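Local coordinates for monovalent Na+/H+ antiporter subunit F (Dietzia sp. DQ12-45-1b, PDB 7D3U), which is a small membrane subunit of the Mrp complex, a bacterial sodium/proton antiporter, and probably supports its ion exchange, at the interface of chains B and A and the interface of chains A and C. Numbering follows the deposited sequence. Chains: chain A, Monovalent Na+/H+ antiporter subunit F; chain B, Monovalent Na+/H+ antiporter subunit A; chain C, Monovalent Na+/H+ antiporter subunit G.

Subunit F (chain A) touches two partners here: subunit A (chain B) in contact 1 and subunit G (chain C) in contacts 2 and 3. The C-alpha centres of contacts 1 and 3 lie about 12 Å apart, and both use A:Ser81, just past helix 71-80. Contact 2 is about 39 Å from contact 1 and about 30 Å from contact 3. Helix 30-52 of chain A and helix 35-60 of chain C run through both contacts 2 and 3. The two subunits are thus held near both ends of the same helices, while the C-terminal tail of chain A also ties it to chain B.

Contact 1: the interface of chains B and A. Residues chain B 668, 672, 768-771, 773; chain A 79, 81-84.
The guanidinium of A:Arg84 has backbone on one face. B:Val771 N sits 4.0 Å above the plane of this A:Arg84 group, over its centre. The carbonyl carbon of B:Asp770 lies over the same face, toward the rim. The guanidinium of B:Arg769 has the side-chain CG of B:Arg672 over one face, offset to the rim. The B:Arg672 guanidinium meets it edge on, in plane. These like charges probably repel unless other groups offset them.

A:Arg84 reaches chain B as a straight rod. Its CG is anti to the carbonyl carbon (chi1 -68°), and the chain stays extended out to NE. At the tip, NH2 of A:Arg84 forms a loose salt bridge with OD1 of B:Asp770 at 4.0 Å. The carboxylate and guanidinium planes are 30° apart. Lower down, CD of A:Arg84 packs on CG1 of B:Val771 at 3.7 Å. B:Leu773 runs past the rod in the opposite direction, and its CD1 is 3.9 Å from A:Arg84 CD.

The turn before A:Arg84 is A:Gly82 and A:Gly83, both with positive phi. It follows helix 71-80 and lies against the chain B loop 768-773. The nearly extended start of B:Arg768 puts its CD 3.4 Å from the carbonyl O of A:Gly82. The bend at chi3 then turns the guanidinium so that NH1 comes near the carbonyl O of A:Gly83. From just past helix 646-667, OE1 of B:Gln668 comes 3.6 Å from CA of A:Gly83.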
loop_
_atom_site.group_PDB
_atom_site.type_symbol
_atom_site.label_atom_id
_atom_site.label_comp_id
_atom_site.label_asym_id
_atom_site.label_seq_id
_atom_site.Cartn_x
_atom_site.Cartn_y
_atom_site.Cartn_z
ATOM N N GLN B 668 3.453 -25.549 -19.362
ATOM C CA GLN B 668 4.186 -26.804 -19.458
ATOM C C GLN B 668 4.733 -27.267 -18.114
ATOM O O GLN B 668 5.259 -28.381 -18.031
ATOM C CB GLN B 668 5.329 -26.671 -20.463
ATOM C CG GLN B 668 6.554 -25.973 -19.912
ATOM C CD GLN B 668 7.554 -25.634 -20.990
ATOM O OE1 GLN B 668 7.241 -25.685 -22.178
ATOM N NE2 GLN B 668 8.767 -25.285 -20.584
ATOM N N ARG B 672 -2.560 -30.488 -15.856
ATOM C CA ARG B 672 -3.321 -30.374 -17.094
ATOM C C ARG B 672 -4.692 -29.752 -16.883
ATOM O O ARG B 672 -5.220 -29.108 -17.795
ATOM C CB ARG B 672 -3.475 -31.749 -17.741
ATOM C CG ARG B 672 -2.166 -32.370 -18.188
ATOM C CD ARG B 672 -2.349 -33.174 -19.461
ATOM N NE ARG B 672 -1.126 -33.217 -20.254
ATOM C CZ ARG B 672 -1.055 -33.695 -21.491
ATOM N NH1 ARG B 672 -2.142 -34.175 -22.081
ATOM N NH2 ARG B 672 0.102 -33.695 -22.139
ATOM N N ARG B 768 9.593 -28.649 -15.657
ATOM C CA ARG B 768 8.602 -29.044 -16.649
ATOM C C ARG B 768 7.977 -30.372 -16.249
ATOM O O ARG B 768 8.685 -31.355 -16.011
ATOM C CB ARG B 768 9.244 -29.140 -18.031
ATOM C CG ARG B 768 8.466 -29.988 -19.013
ATOM C CD ARG B 768 9.016 -29.849 -20.419
ATOM N NE ARG B 768 10.449 -29.579 -20.427
ATOM C CZ ARG B 768 11.010 -28.556 -21.061
ATOM N NH1 ARG B 768 10.258 -27.705 -21.742
ATOM N NH2 ARG B 768 12.323 -28.386 -21.018
ATOM N N ARG B 769 6.648 -30.388 -16.154
ATOM C CA ARG B 769 5.943 -31.539 -15.608
ATOM C C ARG B 769 6.238 -32.794 -16.419
ATOM O O ARG B 769 6.194 -32.785 -17.653
ATOM C CB ARG B 769 4.441 -31.258 -15.572
ATOM C CG ARG B 769 3.559 -32.466 -15.808
ATOM C CD ARG B 769 2.107 -32.053 -15.960
ATOM N NE ARG B 769 1.932 -31.057 -17.012
ATOM C CZ ARG B 769 1.545 -31.339 -18.250
ATOM N NH1 ARG B 769 1.410 -30.370 -19.144
ATOM N NH2 ARG B 769 1.294 -32.593 -18.596
ATOM N N ASP B 770 6.547 -33.879 -15.713
ATOM C CA ASP B 770 6.970 -35.134 -16.333
ATOM C C ASP B 770 5.750 -35.832 -16.917
ATOM O O ASP B 770 5.090 -36.638 -16.260
ATOM C CB ASP B 770 7.675 -36.022 -15.317
ATOM C CG ASP B 770 9.040 -35.494 -14.931
ATOM O OD1 ASP B 770 9.558 -34.611 -15.648
ATOM O OD2 ASP B 770 9.594 -35.956 -13.911
ATOM N N VAL B 771 5.447 -35.522 -18.170
ATOM C CA VAL B 771 4.335 -36.204 -18.840
ATOM C C VAL B 771 4.775 -37.612 -19.237
ATOM O O VAL B 771 5.881 -37.787 -19.780
ATOM C CB VAL B 771 3.856 -35.390 -20.052
ATOM C CG1 VAL B 771 4.900 -35.356 -21.163
ATOM C CG2 VAL B 771 2.539 -35.946 -20.576
ATOM N N LEU B 773 4.940 -39.915 -21.702
ATOM C CA LEU B 773 4.752 -40.191 -23.123
ATOM C C LEU B 773 4.541 -41.682 -23.354
ATOM O O LEU B 773 5.450 -42.487 -23.129
ATOM C CB LEU B 773 5.949 -39.692 -23.933
ATOM C CG LEU B 773 6.002 -38.185 -24.197
ATOM C CD1 LEU B 773 7.392 -37.763 -24.651
ATOM C CD2 LEU B 773 4.954 -37.783 -25.218
ATOM N N LEU A 79 2.430 -27.434 -26.172
ATOM C CA LEU A 79 1.749 -27.652 -24.905
ATOM C C LEU A 79 1.097 -29.023 -24.827
ATOM O O LEU A 79 1.012 -29.599 -23.738
ATOM C CB LEU A 79 0.698 -26.564 -24.674
ATOM C CG LEU A 79 0.126 -26.493 -23.260
ATOM C CD1 LEU A 79 1.240 -26.614 -22.241
ATOM C CD2 LEU A 79 -0.631 -25.198 -23.063
ATOM N N SER A 81 2.351 -31.725 -26.145
ATOM C CA SER A 81 3.471 -32.616 -25.879
ATOM C C SER A 81 4.071 -32.402 -24.498
ATOM O O SER A 81 5.173 -32.894 -24.236
ATOM C CB SER A 81 4.549 -32.434 -26.946
ATOM O OG SER A 81 5.766 -33.035 -26.542
ATOM N N GLY A 82 3.377 -31.681 -23.620
ATOM C CA GLY A 82 3.865 -31.457 -22.274
ATOM C C GLY A 82 5.127 -30.633 -22.191
ATOM O O GLY A 82 5.856 -30.727 -21.200
ATOM N N GLY A 83 5.409 -29.826 -23.208
ATOM C CA GLY A 83 6.622 -29.035 -23.222
ATOM C C GLY A 83 7.783 -29.777 -23.845
ATOM O O GLY A 83 8.702 -29.164 -24.395
ATOM N N ARG A 84 7.751 -31.103 -23.759
ATOM C CA ARG A 84 8.808 -31.919 -24.335
ATOM C C ARG A 84 8.788 -31.817 -25.852
ATOM O O ARG A 84 7.731 -31.890 -26.484
ATOM C CB ARG A 84 8.645 -33.376 -23.905
ATOM C CG ARG A 84 8.900 -33.622 -22.427
ATOM C CD ARG A 84 8.496 -35.032 -22.032
ATOM N NE ARG A 84 9.029 -35.411 -20.727
ATOM C CZ ARG A 84 8.797 -36.579 -20.136
ATOM N NH1 ARG A 84 8.041 -37.488 -20.735
ATOM N NH2 ARG A 84 9.322 -36.841 -18.947
#

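Contact 2: the interface of chains A and C. Residues chain A 4, 44, 47-48, 50-51, 55, 59; chain C 15, 53-54, 57-58, 60-61.
This is a transmembrane helix-helix interface of the MrpF and MrpG families. Helix 30-52 of chain A packs on helix 35-60 of chain C, with help from helix 2-23 and A:Tyr59. The packing is mostly apolar. CG of A:Leu48 rests 3.6 Å from CG1 of C:Val53, and the two side chains cross at about a right angle. CG1 of C:Val53 is anti to its backbone N (chi1 176°), which points it at the leucine. Beside this pair, CB of A:Ala47, the residue before A:Leu48, meets the CD1 tip of C:Ile54 at 3.5 Å.

A:Val51 straddles the end of the chain C helix with both methyls. CG1 faces CD2 of C:Leu60 at 3.9 Å. CG2 touches C:His61 in the plane of its ring, at the CE1 edge, 3.4 Å away, and also reaches CB of C:Ala57 at 3.5 Å. The imidazole stands in the crowded position between its backbone N and carbonyl carbon (chi1 55°).

A:Tyr59 comes toward C:His61 tip to tip. Its phenol OH lies 2.7 Å from the backbone N of C:Phe58. That N belongs to the helix and is 2.9 Å from C:Ile54 O within its own chain, so a hydrogen bond to the tyrosine is doubtful.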
loop_
_atom_site.group_PDB
_atom_site.type_symbol
_atom_site.label_atom_id
_atom_site.label_comp_id
_atom_site.label_asym_id
_atom_site.label_seq_id
_atom_site.Cartn_x
_atom_site.Cartn_y
_atom_site.Cartn_z
ATOM N N VAL A 4 -19.821 -10.129 -49.834
ATOM C CA VAL A 4 -18.915 -10.071 -48.693
ATOM C C VAL A 4 -19.669 -10.319 -47.395
ATOM O O VAL A 4 -19.162 -11.000 -46.497
ATOM C CB VAL A 4 -18.161 -8.731 -48.677
ATOM C CG1 VAL A 4 -17.308 -8.607 -47.430
ATOM C CG2 VAL A 4 -17.295 -8.630 -49.904
ATOM N N ALA A 44 -9.455 -14.683 -42.074
ATOM C CA ALA A 44 -10.438 -14.488 -43.138
ATOM C C ALA A 44 -11.417 -13.376 -42.788
ATOM O O ALA A 44 -11.779 -12.561 -43.646
ATOM C CB ALA A 44 -11.187 -15.791 -43.406
ATOM N N ALA A 47 -9.812 -9.990 -43.271
ATOM C CA ALA A 47 -9.810 -9.595 -44.677
ATOM C C ALA A 47 -11.190 -9.126 -45.127
ATOM O O ALA A 47 -11.335 -8.054 -45.731
ATOM C CB ALA A 47 -9.333 -10.758 -45.544
ATOM N N LEU A 48 -12.221 -9.918 -44.834
ATOM C CA LEU A 48 -13.561 -9.587 -45.309
ATOM C C LEU A 48 -14.089 -8.312 -44.662
ATOM O O LEU A 48 -14.770 -7.513 -45.315
ATOM C CB LEU A 48 -14.501 -10.759 -45.054
ATOM C CG LEU A 48 -14.180 -12.019 -45.853
ATOM C CD1 LEU A 48 -15.163 -13.126 -45.530
ATOM C CD2 LEU A 48 -14.189 -11.711 -47.338
ATOM N N GLY A 50 -12.166 -5.782 -43.498
ATOM C CA GLY A 50 -11.440 -4.733 -44.185
ATOM C C GLY A 50 -11.981 -4.440 -45.564
ATOM O O GLY A 50 -11.829 -3.318 -46.057
ATOM N N VAL A 51 -12.606 -5.427 -46.204
ATOM C CA VAL A 51 -13.331 -5.151 -47.440
ATOM C C VAL A 51 -14.591 -4.345 -47.146
ATOM O O VAL A 51 -14.872 -3.342 -47.812
ATOM C CB VAL A 51 -13.663 -6.456 -48.180
ATOM C CG1 VAL A 51 -14.636 -6.174 -49.302
ATOM C CG2 VAL A 51 -12.408 -7.081 -48.721
ATOM N N SER A 55 -10.771 -0.271 -46.256
ATOM C CA SER A 55 -9.555 0.137 -45.585
ATOM C C SER A 55 -8.362 -0.309 -46.420
ATOM O O SER A 55 -8.334 -1.460 -46.889
ATOM C CB SER A 55 -9.475 -0.460 -44.178
ATOM O OG SER A 55 -8.686 0.349 -43.323
ATOM N N TYR A 59 -3.882 -5.736 -45.219
ATOM C CA TYR A 59 -3.032 -6.897 -45.434
ATOM C C TYR A 59 -1.771 -6.869 -44.590
ATOM O O TYR A 59 -1.186 -7.932 -44.352
ATOM C CB TYR A 59 -2.720 -7.018 -46.920
ATOM C CG TYR A 59 -3.986 -7.308 -47.668
ATOM C CD1 TYR A 59 -4.658 -8.504 -47.470
ATOM C CD2 TYR A 59 -4.552 -6.367 -48.512
ATOM C CE1 TYR A 59 -5.830 -8.772 -48.120
ATOM C CE2 TYR A 59 -5.730 -6.628 -49.169
ATOM C CZ TYR A 59 -6.363 -7.833 -48.966
ATOM O OH TYR A 59 -7.538 -8.109 -49.608
ATOM N N VAL C 15 -14.172 -15.200 -52.646
ATOM C CA VAL C 15 -14.504 -15.135 -51.226
ATOM C C VAL C 15 -15.669 -16.061 -50.910
ATOM O O VAL C 15 -15.727 -16.638 -49.819
ATOM C CB VAL C 15 -14.789 -13.691 -50.768
ATOM C CG1 VAL C 15 -13.636 -12.781 -51.124
ATOM C CG2 VAL C 15 -16.082 -13.171 -51.356
ATOM N N VAL C 53 -10.093 -16.574 -49.616
ATOM C CA VAL C 53 -10.673 -15.357 -49.052
ATOM C C VAL C 53 -9.709 -14.188 -49.189
ATOM O O VAL C 53 -10.115 -13.069 -49.520
ATOM C CB VAL C 53 -11.084 -15.586 -47.587
ATOM C CG1 VAL C 53 -11.589 -14.300 -46.980
ATOM C CG2 VAL C 53 -12.166 -16.639 -47.507
ATOM N N ILE C 54 -8.416 -14.426 -48.957
ATOM C CA ILE C 54 -7.432 -13.352 -49.064
ATOM C C ILE C 54 -7.371 -12.827 -50.491
ATOM O O ILE C 54 -7.417 -11.613 -50.728
ATOM C CB ILE C 54 -6.052 -13.837 -48.584
ATOM C CG1 ILE C 54 -6.047 -14.001 -47.067
ATOM C CG2 ILE C 54 -4.967 -12.869 -49.011
ATOM C CD1 ILE C 54 -6.554 -12.802 -46.328
ATOM N N ALA C 57 -10.642 -10.946 -51.397
ATOM C CA ALA C 57 -10.635 -9.634 -50.766
ATOM C C ALA C 57 -9.701 -8.682 -51.500
ATOM O O ALA C 57 -10.039 -7.513 -51.717
ATOM C CB ALA C 57 -10.229 -9.767 -49.301
ATOM N N PHE C 58 -8.516 -9.163 -51.885
ATOM C CA PHE C 58 -7.589 -8.317 -52.627
ATOM C C PHE C 58 -8.177 -7.902 -53.966
ATOM O O PHE C 58 -7.988 -6.765 -54.410
ATOM C CB PHE C 58 -6.259 -9.039 -52.826
ATOM C CG PHE C 58 -5.316 -8.321 -53.741
ATOM C CD1 PHE C 58 -4.760 -7.112 -53.368
ATOM C CD2 PHE C 58 -4.984 -8.853 -54.973
ATOM C CE1 PHE C 58 -3.891 -6.449 -54.205
ATOM C CE2 PHE C 58 -4.116 -8.193 -55.814
ATOM C CZ PHE C 58 -3.568 -6.990 -55.429
ATOM N N LEU C 60 -11.322 -7.470 -54.548
ATOM C CA LEU C 60 -12.442 -6.557 -54.353
ATOM C C LEU C 60 -12.013 -5.112 -54.125
ATOM O O LEU C 60 -12.860 -4.217 -54.213
ATOM C CB LEU C 60 -13.315 -7.022 -53.190
ATOM C CG LEU C 60 -14.351 -8.061 -53.619
ATOM C CD1 LEU C 60 -13.673 -9.337 -54.054
ATOM C CD2 LEU C 60 -15.350 -8.330 -52.519
ATOM N N HIS C 61 -10.740 -4.860 -53.832
ATOM C CA HIS C 61 -10.180 -3.508 -53.878
ATOM C C HIS C 61 -8.687 -3.618 -54.149
ATOM O O HIS C 61 -7.855 -3.505 -53.242
ATOM C CB HIS C 61 -10.471 -2.720 -52.596
ATOM C CG HIS C 61 -10.025 -3.396 -51.335
ATOM N ND1 HIS C 61 -10.777 -4.361 -50.701
ATOM C CD2 HIS C 61 -8.923 -3.214 -50.568
ATOM C CE1 HIS C 61 -10.147 -4.761 -49.611
ATOM N NE2 HIS C 61 -9.019 -4.081 -49.508
#

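Contact 3: the interface of chains A and C. Residues chain A 27, 29-30, 32-33, 73, 76-77, 80-81; chain C 35, 87-88, 91-92, 95, 97.
A:Met80 starts with CG anti to its carbonyl carbon (chi1 -62°) and then bends at chi3 (37°). The bend turns the methyl CE toward helix 68-95 of chain C. There CE lies 3.6 Å from CA of C:Gly92 and 3.7 Å from CB of C:Ala91. The A:Met80 and C:Ile88 side chains cross at about a right angle, with the thioether SD of A:Met80 3.7 Å from CD1 of C:Ile88.

C:Ile88 holds CG1 anti to its carbonyl carbon, so its two branches divide. CD1 reaches CB of A:Ala32 at 3.7 Å and also packs on CB of A:Ala77. CG2 faces CD1 of A:Ile33 at 3.9 Å.

A:His27 sends its ring out with CG anti to the backbone N (chi1 177°). CA of C:Ala97 lies over one face, near the rim. At the edge, in plane, CD2 of A:His27 meets CD1 of C:Leu35 at 3.5 Å. The OG hydroxyl of C:Ser95 is also in the ring plane, 3.6 Å from CE1 of A:His27. No N or O pair across this patch is within bonding distance, so van der Waals packing probably carries it.

In the fold, the patch lies where helix 71-80 ends and helix 30-52 begins in chain A, against the last turns of chain C helix 68-95 and the first residue of its helix 35-60.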
loop_
_atom_site.group_PDB
_atom_site.type_symbol
_atom_site.label_atom_id
_atom_site.label_comp_id
_atom_site.label_asym_id
_atom_site.label_seq_id
_atom_site.Cartn_x
_atom_site.Cartn_y
_atom_site.Cartn_z
ATOM N N HIS A 27 -10.476 -34.970 -26.614
ATOM C CA HIS A 27 -9.048 -34.918 -26.347
ATOM C C HIS A 27 -8.552 -33.485 -26.463
ATOM O O HIS A 27 -9.067 -32.694 -27.257
ATOM C CB HIS A 27 -8.272 -35.816 -27.310
ATOM C CG HIS A 27 -6.788 -35.750 -27.129
ATOM N ND1 HIS A 27 -6.176 -36.006 -25.922
ATOM C CD2 HIS A 27 -5.795 -35.451 -27.998
ATOM C CE1 HIS A 27 -4.868 -35.871 -26.055
ATOM N NE2 HIS A 27 -4.612 -35.534 -27.306
ATOM N N GLY A 29 -6.139 -32.333 -27.892
ATOM C CA GLY A 29 -5.648 -31.974 -29.210
ATOM C C GLY A 29 -6.727 -31.451 -30.134
ATOM O O GLY A 29 -6.435 -30.692 -31.063
ATOM N N ASP A 30 -7.981 -31.847 -29.905
ATOM C CA ASP A 30 -9.078 -31.292 -30.692
ATOM C C ASP A 30 -9.277 -29.815 -30.383
ATOM O O ASP A 30 -9.554 -29.016 -31.286
ATOM C CB ASP A 30 -10.366 -32.069 -30.426
ATOM C CG ASP A 30 -10.198 -33.557 -30.622
ATOM O OD1 ASP A 30 -9.132 -33.970 -31.117
ATOM O OD2 ASP A 30 -11.132 -34.315 -30.287
ATOM N N ALA A 32 -7.056 -27.817 -29.834
ATOM C CA ALA A 32 -5.980 -27.089 -30.492
ATOM C C ALA A 32 -6.164 -27.009 -31.999
ATOM O O ALA A 32 -5.868 -25.973 -32.602
ATOM C CB ALA A 32 -4.631 -27.735 -30.175
ATOM N N ILE A 33 -6.661 -28.076 -32.629
ATOM C CA ILE A 33 -6.947 -28.000 -34.055
ATOM C C ILE A 33 -8.128 -27.070 -34.305
ATOM O O ILE A 33 -8.167 -26.357 -35.319
ATOM C CB ILE A 33 -7.175 -29.410 -34.635
ATOM C CG1 ILE A 33 -6.932 -29.411 -36.143
ATOM C CG2 ILE A 33 -8.564 -29.934 -34.310
ATOM C CD1 ILE A 33 -5.509 -29.083 -36.525
ATOM N N ALA A 73 -0.088 -21.466 -32.836
ATOM C CA ALA A 73 -0.538 -22.829 -33.083
ATOM C C ALA A 73 0.541 -23.849 -32.748
ATOM O O ALA A 73 0.282 -24.805 -32.012
ATOM C CB ALA A 73 -0.976 -22.989 -34.541
ATOM N N LEU A 76 0.780 -24.323 -29.166
ATOM C CA LEU A 76 -0.250 -25.223 -28.658
ATOM C C LEU A 76 0.197 -26.672 -28.776
ATOM O O LEU A 76 0.024 -27.461 -27.840
ATOM C CB LEU A 76 -1.563 -25.001 -29.403
ATOM C CG LEU A 76 -2.276 -23.680 -29.119
ATOM C CD1 LEU A 76 -3.701 -23.727 -29.634
ATOM C CD2 LEU A 76 -2.250 -23.369 -27.636
ATOM N N ALA A 77 0.792 -27.035 -29.914
ATOM C CA ALA A 77 1.409 -28.350 -30.035
ATOM C C ALA A 77 2.451 -28.554 -28.946
ATOM O O ALA A 77 2.454 -29.580 -28.254
ATOM C CB ALA A 77 2.034 -28.512 -31.420
ATOM N N MET A 80 0.634 -29.561 -25.958
ATOM C CA MET A 80 0.065 -30.904 -25.947
ATOM C C MET A 80 1.130 -31.955 -25.676
ATOM O O MET A 80 0.846 -32.974 -25.036
ATOM C CB MET A 80 -0.640 -31.192 -27.269
ATOM C CG MET A 80 -1.794 -30.261 -27.553
ATOM S SD MET A 80 -2.283 -30.255 -29.281
ATOM C CE MET A 80 -2.042 -31.975 -29.691
ATOM N N SER A 81 2.351 -31.725 -26.145
ATOM C CA SER A 81 3.471 -32.616 -25.879
ATOM C C SER A 81 4.071 -32.402 -24.498
ATOM O O SER A 81 5.173 -32.894 -24.236
ATOM C CB SER A 81 4.549 -32.434 -26.946
ATOM O OG SER A 81 5.766 -33.035 -26.542
ATOM N N LEU C 35 -8.865 -37.512 -34.191
ATOM C CA LEU C 35 -8.100 -36.274 -34.232
ATOM C C LEU C 35 -7.295 -36.172 -35.516
ATOM O O LEU C 35 -7.062 -35.065 -36.014
ATOM C CB LEU C 35 -7.167 -36.188 -33.022
ATOM C CG LEU C 35 -6.292 -34.945 -32.835
ATOM C CD1 LEU C 35 -6.071 -34.713 -31.366
ATOM C CD2 LEU C 35 -4.949 -35.083 -33.529
ATOM N N TYR C 87 2.039 -30.613 -36.840
ATOM C CA TYR C 87 2.553 -30.681 -35.479
ATOM C C TYR C 87 1.447 -30.933 -34.467
ATOM O O TYR C 87 1.686 -31.591 -33.451
ATOM C CB TYR C 87 3.312 -29.404 -35.135
ATOM C CG TYR C 87 4.752 -29.438 -35.582
ATOM C CD1 TYR C 87 5.356 -30.633 -35.938
ATOM C CD2 TYR C 87 5.505 -28.278 -35.650
ATOM C CE1 TYR C 87 6.668 -30.671 -36.347
ATOM C CE2 TYR C 87 6.817 -28.307 -36.059
ATOM C CZ TYR C 87 7.394 -29.506 -36.406
ATOM O OH TYR C 87 8.704 -29.536 -36.815
ATOM N N ILE C 88 0.234 -30.440 -34.723
ATOM C CA ILE C 88 -0.879 -30.742 -33.828
ATOM C C ILE C 88 -1.177 -32.235 -33.844
ATOM O O ILE C 88 -1.367 -32.853 -32.792
ATOM C CB ILE C 88 -2.119 -29.911 -34.204
ATOM C CG1 ILE C 88 -1.916 -28.448 -33.815
ATOM C CG2 ILE C 88 -3.353 -30.463 -33.525
ATOM C CD1 ILE C 88 -1.682 -28.242 -32.346
ATOM N N ALA C 91 1.740 -34.076 -31.989
ATOM C CA ALA C 91 1.648 -33.912 -30.543
ATOM C C ALA C 91 0.441 -34.641 -29.971
ATOM O O ALA C 91 0.490 -35.110 -28.829
ATOM C CB ALA C 91 1.592 -32.429 -30.186
ATOM N N GLY C 92 -0.645 -34.747 -30.737
ATOM C CA GLY C 92 -1.775 -35.536 -30.280
ATOM C C GLY C 92 -1.439 -37.010 -30.204
ATOM O O GLY C 92 -1.835 -37.699 -29.260
ATOM N N SER C 95 0.785 -37.241 -27.106
ATOM C CA SER C 95 0.029 -37.076 -25.871
ATOM C C SER C 95 -0.945 -38.221 -25.628
ATOM O O SER C 95 -1.448 -38.360 -24.508
ATOM C CB SER C 95 -0.726 -35.749 -25.888
ATOM O OG SER C 95 -1.502 -35.595 -24.714
ATOM N N ALA C 97 -3.589 -39.384 -28.194
ATOM C CA ALA C 97 -4.879 -39.259 -28.864
ATOM C C ALA C 97 -5.268 -40.610 -29.446
ATOM O O ALA C 97 -4.638 -41.093 -30.391
ATOM C CB ALA C 97 -4.820 -38.195 -29.954
#